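Local coordinates for protein ARF-like GTPase (Chlamydomonas reinhardtii, PDB 4M9Q) that is an Arf-like small G protein of the P-loop NTPase clan, holding phosphoaminophosphonic acid-guanylate ester and a magnesium ion at the end of its central sheet, at residues D105-L117 and R157-V169. Sequence-based numbering, arbitrary orientation. Where two conformers were deposited one is given.
Sequences DKPICIFANKQDL and RLRDGLKWLVGTV. With GNP (phosphoaminophosphonic acid-guanylate ester), chain D.
P107, C109 and F111 meet G161, W164 and L165 where strand 108-113 and helix 157-169 run antiparallel at 169°, their axes approaching to 8.4 Å with C109 opposite L165. Just before the strand, the P107 ring lies across L165, its CG 3.7 Å from L165 CD2, while T168 CG2 and V169 CG2 close in from the next helical turn. C109 faces the helix through two atoms: CB touches L165 CG at 3.6 Å, and SG, anti to the backbone N (chi1 170°), is carried toward the G161 backbone, 3.7 Å from G161 O. The same sulfur covers one face of the F111 ring near its rim; L158 CD2 lies over the opposite face. F111 CZ reaches 3.4 Å from L158 O, and since G161 has no side chain, the ring tip can settle 3.9 Å from G161 CA. W164 leans its six-membered ring obliquely on the strand backbone, with CZ3 3.4 Å from I108 O. Beyond the strand, in one of two conformers, the bent R157 chain crosses Q115 at about a right angle, NH2 near Q115 CB, while R157 NH1 pairs with D155. The Q115 amide has A121 as its main polar partner, and its NE2 also donates to A112 O from above the carbonyl plane. The strand ends at N113, which with K114 and D116 forms the NKxD motif of small G proteins. D116 grips the guanine with both carboxylate oxygens, OD1 accepting from GNP N1 at 2.7 Å, and the K114 chain extends along the base. This is the C-terminal helix packed against an inner strand of the Ras-like fold, beside the guanine-binding loop.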
loop_
_atom_site.group_PDB
_atom_site.type_symbol
_atom_site.label_atom_id
_atom_site.label_comp_id
_atom_site.label_asym_id
_atom_site.label_seq_id
_atom_site.Cartn_x
_atom_site.Cartn_y
_atom_site.Cartn_z
ATOM N N ASP A 105 13.340 -2.250 -6.606
ATOM C CA ASP A 105 13.739 -0.979 -5.922
ATOM C C ASP A 105 12.646 -0.028 -5.396
ATOM O O ASP A 105 12.968 1.029 -4.891
ATOM C CB ASP A 105 14.715 -0.161 -6.811
ATOM C CG ASP A 105 16.067 -0.891 -7.053
ATOM O OD1 ASP A 105 16.562 -1.631 -6.147
ATOM O OD2 ASP A 105 16.637 -0.706 -8.153
ATOM N N LYS A 106 11.362 -0.371 -5.507
ATOM C CA LYS A 106 10.317 0.491 -4.985
ATOM C C LYS A 106 10.043 0.140 -3.515
ATOM O O LYS A 106 10.026 -1.053 -3.115
ATOM C CB LYS A 106 9.054 0.345 -5.798
ATOM C CG LYS A 106 9.168 0.950 -7.189
ATOM C CD LYS A 106 7.937 0.702 -8.027
ATOM C CE LYS A 106 8.076 1.226 -9.457
ATOM N NZ LYS A 106 6.883 0.844 -10.272
ATOM N N PRO A 107 9.850 1.168 -2.681
ATOM C CA PRO A 107 9.699 0.930 -1.270
ATOM C C PRO A 107 8.269 0.501 -0.883
ATOM O O PRO A 107 7.304 0.797 -1.641
ATOM C CB PRO A 107 10.040 2.271 -0.672
ATOM C CG PRO A 107 9.697 3.258 -1.685
ATOM C CD PRO A 107 10.038 2.592 -2.980
ATOM N N ILE A 108 8.173 -0.224 0.247
ATOM C CA ILE A 108 6.917 -0.752 0.788
ATOM C C ILE A 108 6.718 -0.293 2.238
ATOM O O ILE A 108 7.548 -0.505 3.126
ATOM C CB ILE A 108 6.867 -2.273 0.897
ATOM C CG1 ILE A 108 7.685 -2.977 -0.143
ATOM C CG2 ILE A 108 5.429 -2.779 0.741
ATOM C CD1 ILE A 108 7.176 -2.704 -1.467
ATOM N N CYS A 109 5.615 0.363 2.488
ATOM C CA CYS A 109 5.261 0.720 3.823
ATOM C C CYS A 109 4.242 -0.338 4.275
ATOM O O CYS A 109 3.213 -0.483 3.680
ATOM C CB CYS A 109 4.662 2.100 3.818
ATOM S SG CYS A 109 3.931 2.533 5.377
ATOM N N ILE A 110 4.583 -1.125 5.278
ATOM C CA ILE A 110 3.743 -2.198 5.705
ATOM C C ILE A 110 3.049 -1.755 6.970
ATOM O O ILE A 110 3.704 -1.413 7.960
ATOM C CB ILE A 110 4.575 -3.468 5.972
ATOM C CG1 ILE A 110 5.295 -3.884 4.670
ATOM C CG2 ILE A 110 3.683 -4.605 6.489
ATOM C CD1 ILE A 110 6.567 -4.665 4.845
ATOM N N PHE A 111 1.725 -1.719 6.948
ATOM C CA PHE A 111 0.991 -1.360 8.146
ATOM C C PHE A 111 0.478 -2.606 8.837
ATOM O O PHE A 111 -0.263 -3.382 8.281
ATOM C CB PHE A 111 -0.166 -0.451 7.799
ATOM C CG PHE A 111 0.230 0.975 7.543
ATOM C CD1 PHE A 111 0.739 1.716 8.531
ATOM C CD2 PHE A 111 0.001 1.570 6.326
ATOM C CE1 PHE A 111 1.072 3.046 8.324
ATOM C CE2 PHE A 111 0.303 2.909 6.096
ATOM C CZ PHE A 111 0.861 3.645 7.088
ATOM N N ALA A 112 0.909 -2.813 10.063
ATOM C CA ALA A 112 0.422 -3.944 10.864
ATOM C C ALA A 112 -0.844 -3.444 11.534
ATOM O O ALA A 112 -0.802 -2.951 12.659
ATOM C CB ALA A 112 1.451 -4.361 11.922
ATOM N N ASN A 113 -1.950 -3.550 10.825
ATOM C CA ASN A 113 -3.199 -2.901 11.225
ATOM C C ASN A 113 -3.999 -3.653 12.319
ATOM O O ASN A 113 -3.765 -4.817 12.622
ATOM C CB ASN A 113 -4.060 -2.671 9.989
ATOM C CG ASN A 113 -5.229 -1.761 10.258
ATOM O OD1 ASN A 113 -5.122 -0.782 11.029
ATOM N ND2 ASN A 113 -6.362 -2.077 9.657
ATOM N N LYS A 114 -4.923 -2.943 12.938
ATOM C CA LYS A 114 -5.876 -3.537 13.916
ATOM C C LYS A 114 -5.219 -3.812 15.275
ATOM O O LYS A 114 -5.506 -4.803 15.907
ATOM C CB LYS A 114 -6.522 -4.806 13.335
ATOM C CG LYS A 114 -7.169 -4.607 11.939
ATOM C CD LYS A 114 -8.349 -5.559 11.717
ATOM C CE LYS A 114 -8.861 -5.559 10.299
ATOM N NZ LYS A 114 -9.810 -6.675 9.992
ATOM N N GLN A 115 -4.360 -2.898 15.721
ATOM C CA GLN A 115 -3.658 -3.028 16.983
ATOM C C GLN A 115 -4.542 -2.786 18.192
ATOM O O GLN A 115 -4.092 -2.967 19.313
ATOM C CB GLN A 115 -2.467 -2.098 17.056
ATOM C CG GLN A 115 -1.357 -2.375 16.046
ATOM C CD GLN A 115 -0.544 -3.605 16.358
ATOM O OE1 GLN A 115 -0.248 -3.845 17.497
ATOM N NE2 GLN A 115 -0.147 -4.349 15.342
ATOM N N ASP A 116 -5.785 -2.377 17.971
ATOM C CA ASP A 116 -6.805 -2.333 19.051
ATOM C C ASP A 116 -7.332 -3.711 19.384
ATOM O O ASP A 116 -7.895 -3.925 20.455
ATOM C CB ASP A 116 -7.988 -1.451 18.653
ATOM C CG ASP A 116 -8.659 -1.933 17.352
ATOM O OD1 ASP A 116 -7.963 -2.212 16.303
ATOM O OD2 ASP A 116 -9.913 -2.047 17.372
ATOM N N LEU A 117 -7.191 -4.665 18.473
ATOM C CA LEU A 117 -7.676 -6.038 18.784
ATOM C C LEU A 117 -6.717 -6.794 19.720
ATOM O O LEU A 117 -5.489 -6.762 19.576
ATOM C CB LEU A 117 -7.930 -6.820 17.493
ATOM C CG LEU A 117 -9.114 -6.248 16.708
ATOM C CD1 LEU A 117 -9.254 -7.083 15.444
ATOM C CD2 LEU A 117 -10.381 -6.211 17.595
ATOM N N ARG A 157 0.312 7.142 13.765
ATOM C CA ARG A 157 1.157 6.126 13.113
ATOM C C ARG A 157 0.914 6.075 11.591
ATOM O O ARG A 157 1.822 5.759 10.825
ATOM C CB ARG A 157 0.946 4.735 13.731
ATOM C CG ARG A 157 1.337 4.521 15.208
ATOM C CD ARG A 157 0.200 3.759 15.915
ATOM N NE ARG A 157 0.502 2.589 16.735
ATOM C CZ ARG A 157 -0.430 1.750 17.216
ATOM N NH1 ARG A 157 -1.742 1.940 16.949
ATOM N NH2 ARG A 157 -0.049 0.709 17.958
ATOM N N LEU A 158 -0.296 6.384 11.138
ATOM C CA LEU A 158 -0.586 6.318 9.693
ATOM C C LEU A 158 0.232 7.345 8.878
ATOM O O LEU A 158 0.879 6.961 7.892
ATOM C CB LEU A 158 -2.063 6.506 9.376
ATOM C CG LEU A 158 -3.017 5.547 10.075
ATOM C CD1 LEU A 158 -4.459 5.904 9.705
ATOM C CD2 LEU A 158 -2.685 4.089 9.805
ATOM N N ARG A 159 0.207 8.617 9.288
ATOM C CA ARG A 159 1.084 9.636 8.665
ATOM C C ARG A 159 2.558 9.323 8.869
ATOM O O ARG A 159 3.363 9.533 7.964
ATOM C CB ARG A 159 0.780 11.067 9.174
ATOM C CG ARG A 159 -0.478 11.721 8.580
ATOM C CD ARG A 159 -0.175 12.236 7.176
ATOM N NE ARG A 159 -1.380 12.561 6.408
ATOM C CZ ARG A 159 -1.401 13.255 5.266
ATOM N NH1 ARG A 159 -0.285 13.721 4.721
ATOM N NH2 ARG A 159 -2.564 13.498 4.667
ATOM N N ASP A 160 2.931 8.829 10.046
ATOM C CA ASP A 160 4.323 8.429 10.266
ATOM C C ASP A 160 4.763 7.461 9.181
ATOM O O ASP A 160 5.804 7.630 8.547
ATOM C CB ASP A 160 4.517 7.802 11.611
ATOM C CG ASP A 160 4.345 8.797 12.768
ATOM O OD1 ASP A 160 4.292 10.045 12.524
ATOM O OD2 ASP A 160 4.243 8.312 13.937
ATOM N N GLY A 161 3.939 6.476 8.908
ATOM C CA GLY A 161 4.251 5.503 7.864
ATOM C C GLY A 161 4.305 6.173 6.510
ATOM O O GLY A 161 5.258 5.996 5.775
ATOM N N LEU A 162 3.318 7.015 6.209
ATOM C CA LEU A 162 3.325 7.767 4.951
ATOM C C LEU A 162 4.569 8.628 4.803
ATOM O O LEU A 162 5.174 8.644 3.739
ATOM C CB LEU A 162 2.051 8.599 4.801
ATOM C CG LEU A 162 1.837 9.254 3.456
ATOM C CD1 LEU A 162 1.812 8.212 2.362
ATOM C CD2 LEU A 162 0.540 10.036 3.451
ATOM N N LYS A 163 4.980 9.299 5.873
ATOM C CA LYS A 163 6.153 10.189 5.811
ATOM C C LYS A 163 7.441 9.404 5.568
ATOM O O LYS A 163 8.323 9.869 4.875
ATOM C CB LYS A 163 6.338 10.968 7.118
ATOM C CG LYS A 163 5.549 12.257 7.200
ATOM C CD LYS A 163 5.513 12.864 8.620
ATOM C CE LYS A 163 4.964 14.289 8.569
ATOM N NZ LYS A 163 5.942 15.289 7.968
ATOM N N TRP A 164 7.559 8.227 6.178
ATOM C CA TRP A 164 8.701 7.370 5.889
ATOM C C TRP A 164 8.685 6.977 4.413
ATOM O O TRP A 164 9.721 6.972 3.768
ATOM C CB TRP A 164 8.673 6.135 6.750
ATOM C CG TRP A 164 9.745 5.185 6.339
ATOM C CD1 TRP A 164 11.099 5.187 6.730
ATOM C CD2 TRP A 164 9.642 4.105 5.378
ATOM N NE1 TRP A 164 11.781 4.184 6.104
ATOM C CE2 TRP A 164 10.969 3.510 5.275
ATOM C CE3 TRP A 164 8.637 3.579 4.669
ATOM C CZ2 TRP A 164 11.218 2.444 4.481
ATOM C CZ3 TRP A 164 8.904 2.507 3.831
ATOM C CH2 TRP A 164 10.179 1.969 3.736
ATOM N N LEU A 165 7.514 6.644 3.865
ATOM C CA LEU A 165 7.436 6.203 2.473
ATOM C C LEU A 165 7.845 7.348 1.561
ATOM O O LEU A 165 8.681 7.176 0.667
ATOM C CB LEU A 165 6.017 5.820 2.068
ATOM C CG LEU A 165 5.711 4.523 1.345
ATOM C CD1 LEU A 165 4.441 4.684 0.528
ATOM C CD2 LEU A 165 6.846 4.013 0.544
ATOM N N VAL A 166 7.234 8.504 1.808
ATOM C CA VAL A 166 7.422 9.633 0.914
ATOM C C VAL A 166 8.876 10.072 0.966
ATOM O O VAL A 166 9.468 10.375 -0.059
ATOM C CB VAL A 166 6.432 10.781 1.211
ATOM C CG1 VAL A 166 6.850 12.007 0.423
ATOM C CG2 VAL A 166 5.002 10.321 0.846
ATOM N N GLY A 167 9.451 10.058 2.150
ATOM C CA GLY A 167 10.862 10.379 2.316
ATOM C C GLY A 167 11.766 9.397 1.600
ATOM O O GLY A 167 12.799 9.771 1.063
ATOM N N THR A 168 11.380 8.135 1.574
ATOM C CA THR A 168 12.177 7.173 0.850
ATOM C C THR A 168 12.055 7.420 -0.614
ATOM O O THR A 168 13.073 7.430 -1.302
ATOM C CB THR A 168 11.756 5.748 1.192
ATOM O OG1 THR A 168 11.897 5.567 2.603
ATOM C CG2 THR A 168 12.587 4.757 0.551
ATOM N N VAL A 169 10.836 7.647 -1.114
ATOM C CA VAL A 169 10.669 7.976 -2.545
ATOM C C VAL A 169 11.436 9.277 -2.854
ATOM O O VAL A 169 12.176 9.328 -3.796
ATOM C CB VAL A 169 9.204 8.103 -2.940
ATOM C CG1 VAL A 169 9.045 8.594 -4.403
ATOM C CG2 VAL A 169 8.528 6.749 -2.714
HETATM P PG GNP D . -11.229 -5.130 0.675
HETATM O O1G GNP D . -11.880 -3.736 0.167
HETATM O O2G GNP D . -9.735 -5.263 0.217
HETATM O O3G GNP D . -12.179 -6.257 0.231
HETATM N N3B GNP D . -11.108 -5.017 2.366
HETATM P PB GNP D . -10.335 -3.660 3.012
HETATM O O1B GNP D . -10.596 -2.322 2.147
HETATM O O2B GNP D . -8.879 -4.021 3.125
HETATM O O3A GNP D . -10.984 -3.608 4.461
HETATM P PA GNP D . -11.841 -2.436 5.111
HETATM O O1A GNP D . -13.103 -2.537 4.346
HETATM O O2A GNP D . -10.994 -1.211 5.122
HETATM O "O5'" GNP D . -11.966 -3.034 6.587
HETATM C "C5'" GNP D . -12.400 -4.405 6.762
HETATM C "C4'" GNP D . -13.110 -4.576 8.131
HETATM O "O4'" GNP D . -12.123 -4.297 9.136
HETATM C "C3'" GNP D . -14.183 -3.536 8.412
HETATM O "O3'" GNP D . -15.109 -3.956 9.413
HETATM C "C2'" GNP D . -13.443 -2.428 9.080
HETATM O "O2'" GNP D . -14.218 -1.613 9.909
HETATM C "C1'" GNP D . -12.513 -3.210 9.954
HETATM N N9 GNP D . -11.323 -2.497 10.426
HETATM C C8 GNP D . -10.499 -1.790 9.654
HETATM N N7 GNP D . -9.469 -1.320 10.371
HETATM C C5 GNP D . -9.645 -1.715 11.635
HETATM C C6 GNP D . -8.895 -1.506 12.886
HETATM O O6 GNP D . -7.852 -0.827 12.920
HETATM N N1 GNP D . -9.367 -2.082 13.971
HETATM C C2 GNP D . -10.508 -2.839 13.975
HETATM N N2 GNP D . -10.890 -3.352 15.147
HETATM N N3 GNP D . -11.259 -3.078 12.868
HETATM C C4 GNP D . -10.874 -2.501 11.681
#